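Local coordinates for protein nisin leader peptide-processing serine protease NisP (Lactococcus lactis subsp. lactis, PDB 4MZD) that probably acts as a subtilisin-like serine endopeptidase that removes the leader peptide from the nisin precursor during antibiotic biosynthesis, at residues 190-193 and 194-198; 260-263 and 264-268; 290-293 and 294-298; 394-397 and 398-401. All blocks are in the same frame, centred on the assembly; numbering follows the deposited sequence.

Interaction 1: 190-193 and 194-198; sequences IRRA and ADDGN
The last turn of helix 183-195 joins 190-193 to 194-198 through 5→1 bonds such as D195 N to R191 O (2.9 Å), and it closes in a Schellman motif where G197 turns to positive phi (88°). Within that motif the carbonyl of A193 takes two bonds from N198, and G197 N returns to A194 O. N198 N approaches nearly along the C=O axis at 3.2 Å, while N198 ND2 lies in the carbonyl plane on a lone pair at 2.9 Å with an N-H...O angle of 157°. The same amide is anchored from outside, OD1 by S95 and N171 and ND2 by Y173. On the outer side R192, in one of two conformers, pairs with D196. Its chain bends at chi2 and again at chi3, carrying the guanidinium forward along the helix, and NH2 meets D196 OD1 at 2.8 Å on the syn side, 33° out of the carboxylate plane. NE adds a weak bond to the same oxygen. D195 CB lies over one guanidinium face, 3.3 Å from R192 NH2, and its carboxylate turns to Y234. With D196 OD2 held by Y173, the aspartate bridges helix and sheet, and in this conformer R192 probably offsets its charge near the carboxyl end of the helix.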
ATOM      1  N   ILE A 190       9.143  -8.531   4.745  1.00  8.44           N
ATOM      2  CA  ILE A 190       8.079  -8.761   5.717  1.00  8.91           C
ATOM      3  C   ILE A 190       8.660  -9.336   7.006  1.00  9.23           C
ATOM      4  O   ILE A 190       8.351  -8.872   8.104  1.00  9.39           O
ATOM      5  CB  ILE A 190       7.000  -9.707   5.148  1.00  9.40           C
ATOM      6  CG1 ILE A 190       6.214  -9.011   4.028  1.00  9.83           C
ATOM      7  CG2 ILE A 190       6.071 -10.184   6.259  1.00 10.73           C
ATOM      8  CD1 ILE A 190       5.378  -9.970   3.179  1.00 11.79           C
ATOM      9  N   ARG A 191       9.514 -10.342   6.868  1.00 10.03           N
ATOM     10  CA  ARG A 191      10.137 -10.957   8.037  1.00 10.54           C
ATOM     11  C   ARG A 191      10.978  -9.950   8.813  1.00 10.16           C
ATOM     12  O   ARG A 191      10.924  -9.899  10.045  1.00 10.27           O
ATOM     13  CB  ARG A 191      11.003 -12.142   7.619  1.00 11.75           C
ATOM     14  CG  ARG A 191      10.216 -13.288   7.031  1.00 13.45           C
ATOM     15  CD  ARG A 191      11.146 -14.396   6.576  1.00 15.45           C
ATOM     16  NE  ARG A 191      10.419 -15.462   5.901  1.00 17.23           N
ATOM     17  CZ  ARG A 191       9.882 -16.506   6.522  1.00 17.37           C
ATOM     18  NH1 ARG A 191       9.996 -16.629   7.842  1.00 17.99           N
ATOM     19  NH2 ARG A 191       9.228 -17.426   5.821  1.00 16.47           N
ATOM     20  N   ARG A 192      11.757  -9.153   8.090  0.56  9.42           N
ATOM     21  CA  ARG A 192      12.635  -8.166   8.714  0.56  9.78           C
ATOM     22  C   ARG A 192      11.837  -7.080   9.434  0.56  9.18           C
ATOM     23  O   ARG A 192      12.188  -6.667  10.541  0.56  9.49           O
ATOM     24  CB  ARG A 192      13.552  -7.539   7.663  0.56 11.20           C
ATOM     25  CG  ARG A 192      14.635  -6.629   8.220  0.56 13.21           C
ATOM     26  CD  ARG A 192      15.649  -7.415   9.046  0.56 14.37           C
ATOM     27  NE  ARG A 192      15.393  -7.310  10.477  0.56 14.95           N
ATOM     28  CZ  ARG A 192      16.014  -8.041  11.396  0.56 15.30           C
ATOM     29  NH1 ARG A 192      16.907  -8.950  11.027  0.56 16.46           N
ATOM     30  NH2 ARG A 192      15.735  -7.875  12.681  0.56 15.45           N
ATOM     31  N   ALA A 193      10.766  -6.614   8.802  1.00  8.61           N
ATOM     32  CA  ALA A 193       9.919  -5.601   9.416  1.00  8.72           C
ATOM     33  C   ALA A 193       9.288  -6.129  10.701  1.00  9.06           C
ATOM     34  O   ALA A 193       9.180  -5.399  11.681  1.00  9.47           O
ATOM     35  CB  ALA A 193       8.857  -5.137   8.440  1.00  9.05           C
ATOM     36  N   ALA A 194       8.870  -7.392  10.697  1.00  9.06           N
ATOM     37  CA  ALA A 194       8.300  -8.006  11.892  1.00  9.91           C
ATOM     38  C   ALA A 194       9.364  -8.184  12.971  1.00  9.84           C
ATOM     39  O   ALA A 194       9.121  -7.908  14.151  1.00 10.97           O
ATOM     40  CB  ALA A 194       7.654  -9.335  11.548  1.00 10.76           C
ATOM     41  N   ASP A 195      10.550  -8.631  12.571  1.00  9.65           N
ATOM     42  CA  ASP A 195      11.650  -8.799  13.519  1.00 10.44           C
ATOM     43  C   ASP A 195      12.062  -7.483  14.176  1.00 10.51           C
ATOM     44  O   ASP A 195      12.495  -7.474  15.323  1.00 11.66           O
ATOM     45  CB  ASP A 195      12.851  -9.459  12.846  1.00 11.66           C
ATOM     46  CG  ASP A 195      12.651 -10.952  12.640  1.00 13.72           C
ATOM     47  OD1 ASP A 195      11.857 -11.546  13.394  1.00 15.12           O
ATOM     48  OD2 ASP A 195      13.279 -11.525  11.724  1.00 16.48           O
ATOM     49  N   ASP A 196      11.920  -6.381  13.446  1.00  9.88           N
ATOM     50  CA  ASP A 196      12.266  -5.063  13.965  1.00 10.33           C
ATOM     51  C   ASP A 196      11.158  -4.464  14.836  1.00 10.40           C
ATOM     52  O   ASP A 196      11.290  -3.341  15.322  1.00 12.07           O
ATOM     53  CB  ASP A 196      12.598  -4.098  12.829  1.00 10.26           C
ATOM     54  CG  ASP A 196      13.902  -4.422  12.120  1.00  9.90           C
ATOM     55  OD1 ASP A 196      14.712  -5.225  12.639  1.00 11.40           O
ATOM     56  OD2 ASP A 196      14.114  -3.839  11.032  1.00  9.35           O
ATOM     57  N   GLY A 197      10.059  -5.195  15.011  1.00 10.52           N
ATOM     58  CA  GLY A 197       9.017  -4.786  15.937  1.00 10.98           C
ATOM     59  C   GLY A 197       7.948  -3.860  15.380  1.00 10.31           C
ATOM     60  O   GLY A 197       7.197  -3.262  16.150  1.00 11.67           O
ATOM     61  N   ASN A 198       7.865  -3.739  14.059  1.00  9.60           N
ATOM     62  CA  ASN A 198       6.807  -2.947  13.448  1.00  8.81           C
ATOM     63  C   ASN A 198       5.494  -3.696  13.534  1.00  8.93           C
ATOM     64  O   ASN A 198       5.312  -4.704  12.850  1.00  9.64           O
ATOM     65  CB  ASN A 198       7.110  -2.688  11.975  1.00  8.94           C
ATOM     66  CG  ASN A 198       8.354  -1.868  11.780  1.00  7.91           C
ATOM     67  OD1 ASN A 198       8.348  -0.653  11.985  1.00  8.57           O
ATOM     68  ND2 ASN A 198       9.438  -2.525  11.393  1.00  8.66           N
TER

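Interaction 2: 260-263 and 264-268; sequences INFL and KRFRS
L263 O, in the last part of helix 256-264, is gripped by two backbone donors of the following turn. F266 N reaches it at 2.9 Å with an N-H...O angle of 159°, from above the carbonyl plane, and R267 N makes a bond at 2.8 Å that is weak and bent. One residue earlier, F262 O accepts R265 N at 3.1 Å. The bonds of R265 N and F266 N span i to i+3, tighter than an alpha-helical turn.

The side chains then layer on its outer side. F266 brings CE2 over one face of the F262 ring, 3.6 Å from F262 CZ and offset toward the rim; the ring planes stand 58° apart, an oblique pair. F262 CG is anti to the backbone N (chi1 177°), which carries the ring forward to R265 and F266. R265, bent at chi3, lays its guanidinium against F266, whose CZ sits over the centre of one face.

On the inner side R267 runs extended from CG to NE and sets its guanidinium flat against L263, with CD2 centred over one face, 3.6 Å from R267 CZ. Its N-H groups bond to Y215 OH and to the carbonyls of N480 and Y208. The flat cation thus shows a methyl group its apolar face and spends its hydrogens at the edge, which fixes its rotation and ties the helix end to strand 200-210 and the C-terminal segment.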
ATOM      1  N   ILE A 260      -8.061 -14.512 -15.535  1.00 13.95           N
ATOM      2  CA  ILE A 260      -7.350 -15.324 -16.508  1.00 15.02           C
ATOM      3  C   ILE A 260      -7.213 -14.578 -17.837  1.00 15.81           C
ATOM      4  O   ILE A 260      -6.137 -14.556 -18.435  1.00 15.81           O
ATOM      5  CB  ILE A 260      -8.050 -16.671 -16.725  1.00 15.47           C
ATOM      6  CG1 ILE A 260      -7.810 -17.575 -15.515  1.00 15.61           C
ATOM      7  CG2 ILE A 260      -7.538 -17.347 -17.996  1.00 16.54           C
ATOM      8  CD1 ILE A 260      -6.381 -18.052 -15.394  1.00 16.12           C
ATOM      9  N   ASN A 261      -8.303 -13.973 -18.296  1.00 16.00           N
ATOM     10  CA  ASN A 261      -8.262 -13.197 -19.531  1.00 17.15           C
ATOM     11  C   ASN A 261      -7.236 -12.075 -19.452  1.00 16.87           C
ATOM     12  O   ASN A 261      -6.537 -11.790 -20.422  1.00 17.42           O
ATOM     13  CB  ASN A 261      -9.638 -12.624 -19.867  1.00 18.55           C
ATOM     14  CG  ASN A 261     -10.644 -13.697 -20.211  1.00 20.77           C
ATOM     15  OD1 ASN A 261     -10.279 -14.844 -20.471  1.00 21.20           O
ATOM     16  ND2 ASN A 261     -11.921 -13.329 -20.223  1.00 22.06           N
ATOM     17  N   PHE A 262      -7.148 -11.439 -18.289  1.00 15.95           N
ATOM     18  CA  PHE A 262      -6.154 -10.398 -18.074  1.00 16.14           C
ATOM     19  C   PHE A 262      -4.750 -10.994 -18.189  1.00 16.12           C
ATOM     20  O   PHE A 262      -3.903 -10.469 -18.906  1.00 16.95           O
ATOM     21  CB  PHE A 262      -6.382  -9.722 -16.716  1.00 16.43           C
ATOM     22  CG  PHE A 262      -5.358  -8.677 -16.369  1.00 16.23           C
ATOM     23  CD1 PHE A 262      -5.524  -7.357 -16.763  1.00 16.55           C
ATOM     24  CD2 PHE A 262      -4.236  -9.012 -15.630  1.00 16.65           C
ATOM     25  CE1 PHE A 262      -4.578  -6.395 -16.435  1.00 16.87           C
ATOM     26  CE2 PHE A 262      -3.290  -8.056 -15.299  1.00 17.01           C
ATOM     27  CZ  PHE A 262      -3.463  -6.750 -15.702  1.00 17.04           C
ATOM     28  N   LEU A 263      -4.517 -12.117 -17.516  1.00 15.98           N
ATOM     29  CA  LEU A 263      -3.193 -12.737 -17.528  1.00 16.06           C
ATOM     30  C   LEU A 263      -2.760 -13.189 -18.917  1.00 15.81           C
ATOM     31  O   LEU A 263      -1.570 -13.179 -19.237  1.00 15.27           O
ATOM     32  CB  LEU A 263      -3.125 -13.924 -16.567  1.00 17.00           C
ATOM     33  CG  LEU A 263      -3.113 -13.616 -15.073  1.00 18.86           C
ATOM     34  CD1 LEU A 263      -2.764 -14.876 -14.300  1.00 19.41           C
ATOM     35  CD2 LEU A 263      -2.115 -12.509 -14.772  1.00 19.38           C
ATOM     36  N   LYS A 264      -3.720 -13.601 -19.737  1.00 16.05           N
ATOM     37  CA  LYS A 264      -3.404 -14.076 -21.081  1.00 17.40           C
ATOM     38  C   LYS A 264      -2.795 -12.983 -21.956  1.00 18.19           C
ATOM     39  O   LYS A 264      -2.156 -13.273 -22.963  1.00 19.46           O
ATOM     40  CB  LYS A 264      -4.642 -14.680 -21.739  1.00 19.19           C
ATOM     41  CG  LYS A 264      -4.998 -16.042 -21.184  1.00 20.92           C
ATOM     42  CD  LYS A 264      -6.271 -16.579 -21.808  1.00 23.21           C
ATOM     43  CE  LYS A 264      -6.477 -18.041 -21.466  1.00 25.41           C
ATOM     44  NZ  LYS A 264      -5.460 -18.907 -22.129  1.00 27.11           N
ATOM     45  N   ARG A 265      -2.985 -11.730 -21.561  1.00 18.55           N
ATOM     46  CA  ARG A 265      -2.373 -10.615 -22.273  1.00 19.72           C
ATOM     47  C   ARG A 265      -0.862 -10.583 -22.049  1.00 18.97           C
ATOM     48  O   ARG A 265      -0.125 -10.000 -22.852  1.00 19.85           O
ATOM     49  CB  ARG A 265      -2.973  -9.284 -21.809  1.00 21.41           C
ATOM     50  CG  ARG A 265      -4.467  -9.125 -22.032  1.00 23.45           C
ATOM     51  CD  ARG A 265      -4.955  -7.820 -21.410  1.00 25.41           C
ATOM     52  NE  ARG A 265      -4.177  -6.678 -21.886  1.00 27.04           N
ATOM     53  CZ  ARG A 265      -4.099  -5.507 -21.257  1.00 28.14           C
ATOM     54  NH1 ARG A 265      -4.751  -5.314 -20.118  1.00 28.43           N
ATOM     55  NH2 ARG A 265      -3.362  -4.529 -21.767  1.00 29.02           N
ATOM     56  N   PHE A 266      -0.407 -11.209 -20.964  1.00 17.90           N
ATOM     57  CA  PHE A 266       0.963 -11.028 -20.486  1.00 17.47           C
ATOM     58  C   PHE A 266       1.728 -12.324 -20.244  1.00 17.48           C
ATOM     59  O   PHE A 266       2.928 -12.286 -19.956  1.00 18.31           O
ATOM     60  CB  PHE A 266       0.960 -10.225 -19.182  1.00 18.38           C
ATOM     61  CG  PHE A 266       0.182  -8.945 -19.259  1.00 18.94           C
ATOM     62  CD1 PHE A 266       0.679  -7.863 -19.962  1.00 19.73           C
ATOM     63  CD2 PHE A 266      -1.042  -8.822 -18.625  1.00 19.26           C
ATOM     64  CE1 PHE A 266      -0.035  -6.679 -20.034  1.00 20.64           C
ATOM     65  CE2 PHE A 266      -1.762  -7.645 -18.696  1.00 20.05           C
ATOM     66  CZ  PHE A 266      -1.257  -6.574 -19.396  1.00 20.41           C
ATOM     67  N   ARG A 267       1.036 -13.457 -20.326  1.00 16.15           N
ATOM     68  CA  ARG A 267       1.616 -14.746 -19.968  1.00 16.61           C
ATOM     69  C   ARG A 267       1.084 -15.812 -20.897  1.00 17.98           C
ATOM     70  O   ARG A 267       0.086 -15.599 -21.581  1.00 19.07           O
ATOM     71  CB  ARG A 267       1.251 -15.121 -18.530  1.00 15.22           C
ATOM     72  CG  ARG A 267       1.709 -14.118 -17.499  1.00 14.35           C
ATOM     73  CD  ARG A 267       1.355 -14.553 -16.093  1.00 12.70           C
ATOM     74  NE  ARG A 267       1.520 -13.422 -15.189  1.00 12.49           N
ATOM     75  CZ  ARG A 267       1.275 -13.440 -13.885  1.00 11.58           C
ATOM     76  NH1 ARG A 267       0.864 -14.553 -13.290  1.00 11.65           N
ATOM     77  NH2 ARG A 267       1.444 -12.325 -13.178  1.00 11.67           N
ATOM     78  N   SER A 268       1.745 -16.966 -20.899  1.00 18.84           N
ATOM     79  CA  SER A 268       1.353 -18.083 -21.747  1.00 20.08           C
ATOM     80  C   SER A 268       0.692 -19.181 -20.915  1.00 19.04           C
ATOM     81  O   SER A 268       1.371 -20.010 -20.314  1.00 19.41           O
ATOM     82  CB  SER A 268       2.570 -18.641 -22.484  1.00 22.04           C
ATOM     83  OG  SER A 268       3.246 -17.616 -23.198  1.00 24.05           O
TER

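Interaction 3: 290-293 and 294-298; sequences GIDG and YGNIS
D292 OD1 accepts two backbone N-H groups from the turn that follows it: Y294 N at 2.9 Å and N296 N at 3.3 Å. They arrive from opposite faces of the carboxylate plane and grip the oxygen between them. The carboxylate gets there because CG stands between the backbone N and the carbonyl carbon (chi1 63°), folding the side chain over its own turn. The bond from Y294 N to D292 OD1 makes an Asx turn, while the D292 carbonyl accepts G295 N at 3.0 Å, the bond that closes a type I beta turn from D292 to G295. The positive phi of G295 then carries the chain back.

Behind the turn the two arms pair in a hairpin-like way. D292 N donates to N296 O at 2.8 Å, and S298 N donates to G290 O, also 2.8 Å and nearly straight at 169°. These bonds bracket the single bridge between I291 and I297, a non-hydrogen-bonded antiparallel pair. N296 O has a further neighbour in I291 CA, a CA-H...O contact of 3.1 Å.

S298 OG lies against the backbone of G290 and I291 without bonding to it; its hydrogen-bond partner is G313 O. I291 itself bonds through its backbone to A310, A312 and G313, and its side chain packs on Y309 of strand 308-311. Y294 N and N296 N are thus satisfied by D292 OD1, G295 N by D292 O, D292 N by N296 O and S298 N by G290 O. The carboxylate oxygen adds two bonds to the three backbone bonds that hold the reversal, and its negative charge is probably stabilised by the two N-H groups that meet it.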
ATOM      1  N   GLY A 290      -9.353   1.187  -3.572  1.00  7.52           N
ATOM      2  CA  GLY A 290      -9.415   2.626  -3.711  1.00  7.81           C
ATOM      3  C   GLY A 290     -10.792   3.172  -3.999  1.00  7.94           C
ATOM      4  O   GLY A 290     -11.571   2.566  -4.740  1.00  8.62           O
ATOM      5  N   ILE A 291     -11.091   4.321  -3.392  1.00  8.10           N
ATOM      6  CA  ILE A 291     -12.250   5.118  -3.768  1.00  8.41           C
ATOM      7  C   ILE A 291     -11.817   6.488  -4.279  1.00  8.01           C
ATOM      8  O   ILE A 291     -10.706   6.965  -4.002  1.00  8.18           O
ATOM      9  CB  ILE A 291     -13.277   5.284  -2.610  1.00  9.29           C
ATOM     10  CG1 ILE A 291     -12.596   5.794  -1.337  1.00 10.65           C
ATOM     11  CG2 ILE A 291     -14.034   3.985  -2.363  1.00 10.24           C
ATOM     12  CD1 ILE A 291     -13.559   6.289  -0.285  1.00 13.58           C
ATOM     13  N   ASP A 292     -12.704   7.115  -5.040  1.00  8.77           N
ATOM     14  CA  ASP A 292     -12.501   8.486  -5.460  1.00  9.50           C
ATOM     15  C   ASP A 292     -13.197   9.445  -4.495  1.00  9.85           C
ATOM     16  O   ASP A 292     -13.736   9.029  -3.466  1.00 10.91           O
ATOM     17  CB  ASP A 292     -12.917   8.704  -6.923  1.00 10.63           C
ATOM     18  CG  ASP A 292     -14.394   8.472  -7.172  1.00 11.27           C
ATOM     19  OD1 ASP A 292     -15.209   8.556  -6.220  1.00 11.06           O
ATOM     20  OD2 ASP A 292     -14.745   8.229  -8.348  1.00 13.52           O
ATOM     21  N   GLY A 293     -13.151  10.733  -4.813  1.00 10.84           N
ATOM     22  CA  GLY A 293     -13.688  11.749  -3.934  1.00 12.44           C
ATOM     23  C   GLY A 293     -15.193  11.697  -3.760  1.00 13.31           C
ATOM     24  O   GLY A 293     -15.727  12.353  -2.867  1.00 15.18           O
ATOM     25  N   TYR A 294     -15.872  10.933  -4.611  1.00 13.18           N
ATOM     26  CA  TYR A 294     -17.316  10.740  -4.512  1.00 14.45           C
ATOM     27  C   TYR A 294     -17.678   9.557  -3.616  1.00 14.86           C
ATOM     28  O   TYR A 294     -18.856   9.316  -3.346  1.00 16.84           O
ATOM     29  CB  TYR A 294     -17.911  10.504  -5.900  1.00 15.23           C
ATOM     30  CG  TYR A 294     -17.871  11.707  -6.806  1.00 16.59           C
ATOM     31  CD1 TYR A 294     -18.909  12.627  -6.810  1.00 17.70           C
ATOM     32  CD2 TYR A 294     -16.804  11.920  -7.666  1.00 17.44           C
ATOM     33  CE1 TYR A 294     -18.880  13.731  -7.638  1.00 18.40           C
ATOM     34  CE2 TYR A 294     -16.767  13.019  -8.499  1.00 18.08           C
ATOM     35  CZ  TYR A 294     -17.805  13.920  -8.482  1.00 18.75           C
ATOM     36  OH  TYR A 294     -17.766  15.014  -9.315  1.00 20.42           O
ATOM     37  N   GLY A 295     -16.671   8.811  -3.172  1.00 13.91           N
ATOM     38  CA  GLY A 295     -16.901   7.626  -2.363  1.00 14.19           C
ATOM     39  C   GLY A 295     -17.199   6.379  -3.183  1.00 14.06           C
ATOM     40  O   GLY A 295     -17.580   5.341  -2.635  1.00 16.61           O
ATOM     41  N   ASN A 296     -17.040   6.481  -4.499  1.00 12.56           N
ATOM     42  CA  ASN A 296     -17.193   5.332  -5.380  1.00 12.25           C
ATOM     43  C   ASN A 296     -15.865   4.634  -5.576  1.00 10.86           C
ATOM     44  O   ASN A 296     -14.812   5.273  -5.536  1.00 10.48           O
ATOM     45  CB  ASN A 296     -17.718   5.767  -6.742  1.00 14.41           C
ATOM     46  CG  ASN A 296     -19.080   6.408  -6.657  1.00 15.99           C
ATOM     47  OD1 ASN A 296     -19.932   5.981  -5.877  1.00 17.05           O
ATOM     48  ND2 ASN A 296     -19.296   7.439  -7.457  1.00 17.02           N
ATOM     49  N   ILE A 297     -15.897   3.325  -5.796  1.00 11.26           N
ATOM     50  CA  ILE A 297     -14.666   2.617  -6.096  1.00 10.98           C
ATOM     51  C   ILE A 297     -13.982   3.281  -7.288  1.00 10.06           C
ATOM     52  O   ILE A 297     -14.621   3.573  -8.307  1.00 11.37           O
ATOM     53  CB  ILE A 297     -14.903   1.110  -6.338  1.00 12.63           C
ATOM     54  CG1 ILE A 297     -15.407   0.449  -5.049  1.00 14.86           C
ATOM     55  CG2 ILE A 297     -13.630   0.443  -6.819  1.00 12.67           C
ATOM     56  CD1 ILE A 297     -15.624  -1.057  -5.150  1.00 16.00           C
ATOM     57  N   SER A 298     -12.690   3.550  -7.142  1.00  9.57           N
ATOM     58  CA  SER A 298     -11.919   4.186  -8.202  1.00  9.09           C
ATOM     59  C   SER A 298     -12.022   3.398  -9.494  1.00  9.34           C
ATOM     60  O   SER A 298     -12.007   2.166  -9.477  1.00  9.37           O
ATOM     61  CB  SER A 298     -10.446   4.260  -7.803  1.00  8.50           C
ATOM     62  OG  SER A 298     -10.274   4.928  -6.564  1.00  8.76           O
TER

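Interaction 4: 394-397 and 398-401; sequences VLNI and VDLL
N396 caps helix 397-402 from the N-cap position, and its amide lies against the carboxylate of D399. The two planes are only 19° apart and stacked, with D399 OD2 3.6 Å from N396 CG, while the side chains themselves run obliquely to one another. Placing CG anti to the backbone N (chi1 -175°) turns the amide along the helix start, where OD1 accepts D399 N at 2.9 Å. That bond is straight, 165° at the hydrogen. A water bridges the same region: it accepts from V398 N at 2.9 Å and gives a weak bond to N396 OD1. The first-turn N-H groups of V398 and D399 thus find acceptors, and L400 N goes to N396 O, in the carbonyl plane.

The apolar side chains lie on another face of the helix. I397 and L401 run side by side and point the same way; their branches meet at I397 CG2 and L401 CD1, and the backbone bond from L401 N to I397 O (2.8 Å) holds them in step. L400, with CG also anti to its N, directs its branches toward F381 and L382 of helix 375-384 and V366 of helix 356-370. L395 leans on A362 of that last helix, and V398 turns to S84 and L87 of helix 83-87. The short helix is therefore wedged among three others in the subtilisin-like domain. L395 and L400 flank the cap at the positions of a hydrophobic staple, with L395 CD1 4.4 Å from L400 CD2, a loose contact.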
ATOM      1  N   VAL A 394     -15.467   1.574   4.065  1.00 12.50           N
ATOM      2  CA  VAL A 394     -14.468   2.607   3.853  0.65 11.67           C
ATOM      3  C   VAL A 394     -13.838   3.020   5.174  1.00 11.55           C
ATOM      4  O   VAL A 394     -14.455   2.926   6.233  1.00 12.99           O
ATOM      5  CB  VAL A 394     -15.048   3.842   3.140  0.65 12.38           C
ATOM      6  CG1 VAL A 394     -15.571   3.468   1.755  0.65 12.95           C
ATOM      7  CG2 VAL A 394     -16.139   4.484   3.985  0.65 12.85           C
ATOM      8  N   LEU A 395     -12.587   3.452   5.103  1.00 10.73           N
ATOM      9  CA  LEU A 395     -11.856   3.924   6.271  1.00  9.78           C
ATOM     10  C   LEU A 395     -12.463   5.215   6.806  1.00  9.72           C
ATOM     11  O   LEU A 395     -12.684   6.169   6.055  1.00 10.27           O
ATOM     12  CB  LEU A 395     -10.397   4.181   5.900  1.00  9.71           C
ATOM     13  CG  LEU A 395      -9.524   4.705   7.043  1.00  9.65           C
ATOM     14  CD1 LEU A 395      -9.332   3.638   8.118  1.00 10.97           C
ATOM     15  CD2 LEU A 395      -8.183   5.167   6.502  1.00  9.84           C
ATOM     16  N   ASN A 396     -12.721   5.234   8.107  1.00  9.87           N
ATOM     17  CA  ASN A 396     -13.138   6.444   8.796  1.00 10.67           C
ATOM     18  C   ASN A 396     -12.408   6.452  10.123  1.00  9.65           C
ATOM     19  O   ASN A 396     -12.703   5.653  11.014  1.00 10.40           O
ATOM     20  CB  ASN A 396     -14.649   6.485   9.000  1.00 12.79           C
ATOM     21  CG  ASN A 396     -15.109   7.787   9.616  1.00 15.60           C
ATOM     22  OD1 ASN A 396     -14.788   8.088  10.763  1.00 15.69           O
ATOM     23  ND2 ASN A 396     -15.856   8.574   8.852  1.00 18.62           N
ATOM     24  N   ILE A 397     -11.428   7.340  10.241  1.00  9.33           N
ATOM     25  CA  ILE A 397     -10.517   7.283  11.374  1.00  9.67           C
ATOM     26  C   ILE A 397     -11.191   7.703  12.676  1.00 10.01           C
ATOM     27  O   ILE A 397     -10.880   7.165  13.734  1.00 10.62           O
ATOM     28  CB  ILE A 397      -9.228   8.083  11.104  1.00 10.09           C
ATOM     29  CG1 ILE A 397      -8.565   7.552   9.830  1.00 10.80           C
ATOM     30  CG2 ILE A 397      -8.285   7.992  12.292  1.00 10.81           C
ATOM     31  CD1 ILE A 397      -7.289   8.255   9.446  1.00 12.44           C
ATOM     32  N   VAL A 398     -12.122   8.650  12.600  1.00 10.11           N
ATOM     33  CA  VAL A 398     -12.883   9.008  13.787  1.00 10.82           C
ATOM     34  C   VAL A 398     -13.648   7.795  14.332  1.00 11.00           C
ATOM     35  O   VAL A 398     -13.613   7.516  15.536  1.00 11.85           O
ATOM     36  CB  VAL A 398     -13.817  10.206  13.529  1.00 12.22           C
ATOM     37  CG1 VAL A 398     -14.742  10.419  14.717  1.00 12.79           C
ATOM     38  CG2 VAL A 398     -12.990  11.458  13.252  1.00 13.16           C
ATOM     39  N   ASP A 399     -14.325   7.064  13.449  1.00 11.58           N
ATOM     40  CA  ASP A 399     -15.058   5.872  13.875  1.00 12.51           C
ATOM     41  C   ASP A 399     -14.109   4.840  14.473  1.00 12.22           C
ATOM     42  O   ASP A 399     -14.423   4.195  15.477  1.00 12.99           O
ATOM     43  CB  ASP A 399     -15.814   5.231  12.712  1.00 14.22           C
ATOM     44  CG  ASP A 399     -17.027   6.026  12.283  1.00 16.43           C
ATOM     45  OD1 ASP A 399     -17.445   6.953  13.009  1.00 17.62           O
ATOM     46  OD2 ASP A 399     -17.579   5.701  11.214  1.00 17.67           O
ATOM     47  N   LEU A 400     -12.948   4.686  13.850  1.00 11.92           N
ATOM     48  CA  LEU A 400     -11.987   3.696  14.294  1.00 12.77           C
ATOM     49  C   LEU A 400     -11.448   4.043  15.681  1.00 13.35           C
ATOM     50  O   LEU A 400     -11.398   3.187  16.565  1.00 14.62           O
ATOM     51  CB  LEU A 400     -10.856   3.603  13.281  1.00 13.50           C
ATOM     52  CG  LEU A 400      -9.897   2.435  13.457  1.00 14.15           C
ATOM     53  CD1 LEU A 400     -10.655   1.119  13.413  1.00 14.74           C
ATOM     54  CD2 LEU A 400      -8.843   2.486  12.370  1.00 14.64           C
ATOM     55  N   LEU A 401     -11.053   5.299  15.875  1.00 13.13           N
ATOM     56  CA  LEU A 401     -10.544   5.755  17.167  1.00 13.38           C
ATOM     57  C   LEU A 401     -11.604   5.642  18.256  1.00 13.64           C
ATOM     58  O   LEU A 401     -11.310   5.241  19.381  1.00 15.25           O
ATOM     59  CB  LEU A 401     -10.037   7.197  17.075  1.00 13.68           C
ATOM     60  CG  LEU A 401      -8.717   7.406  16.324  1.00 14.19           C
ATOM     61  CD1 LEU A 401      -8.487   8.889  16.055  1.00 14.73           C
ATOM     62  CD2 LEU A 401      -7.550   6.802  17.087  1.00 15.16           C
TER
HETATM   63  O   HOH W   1     -13.044  10.288  10.381  1.00 24.14           O

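How the interactions relate
From the N terminus the four contacts come in series, none nested in or crossing another. Interaction 1 ends helix 183-195 and leads into strand 200-210 of the central sheet. Interaction 2 ends helix 256-264 ahead of strand 275-278, about 34 Å from interaction 1 between centres. Interaction 3 closes a hairpin-like loop after strand 286-291, on the opposite side of the chain's centre from interaction 1. Interaction 4 starts helix 397-402. Interactions 3 and 4 are the only pair that touch: I291 CD1 packs on V394 CG1 at 4.0 Å. Two helix ends, a strand end and a helix start thus lie within one subtilase domain, with interactions 3 and 4 joined by packing.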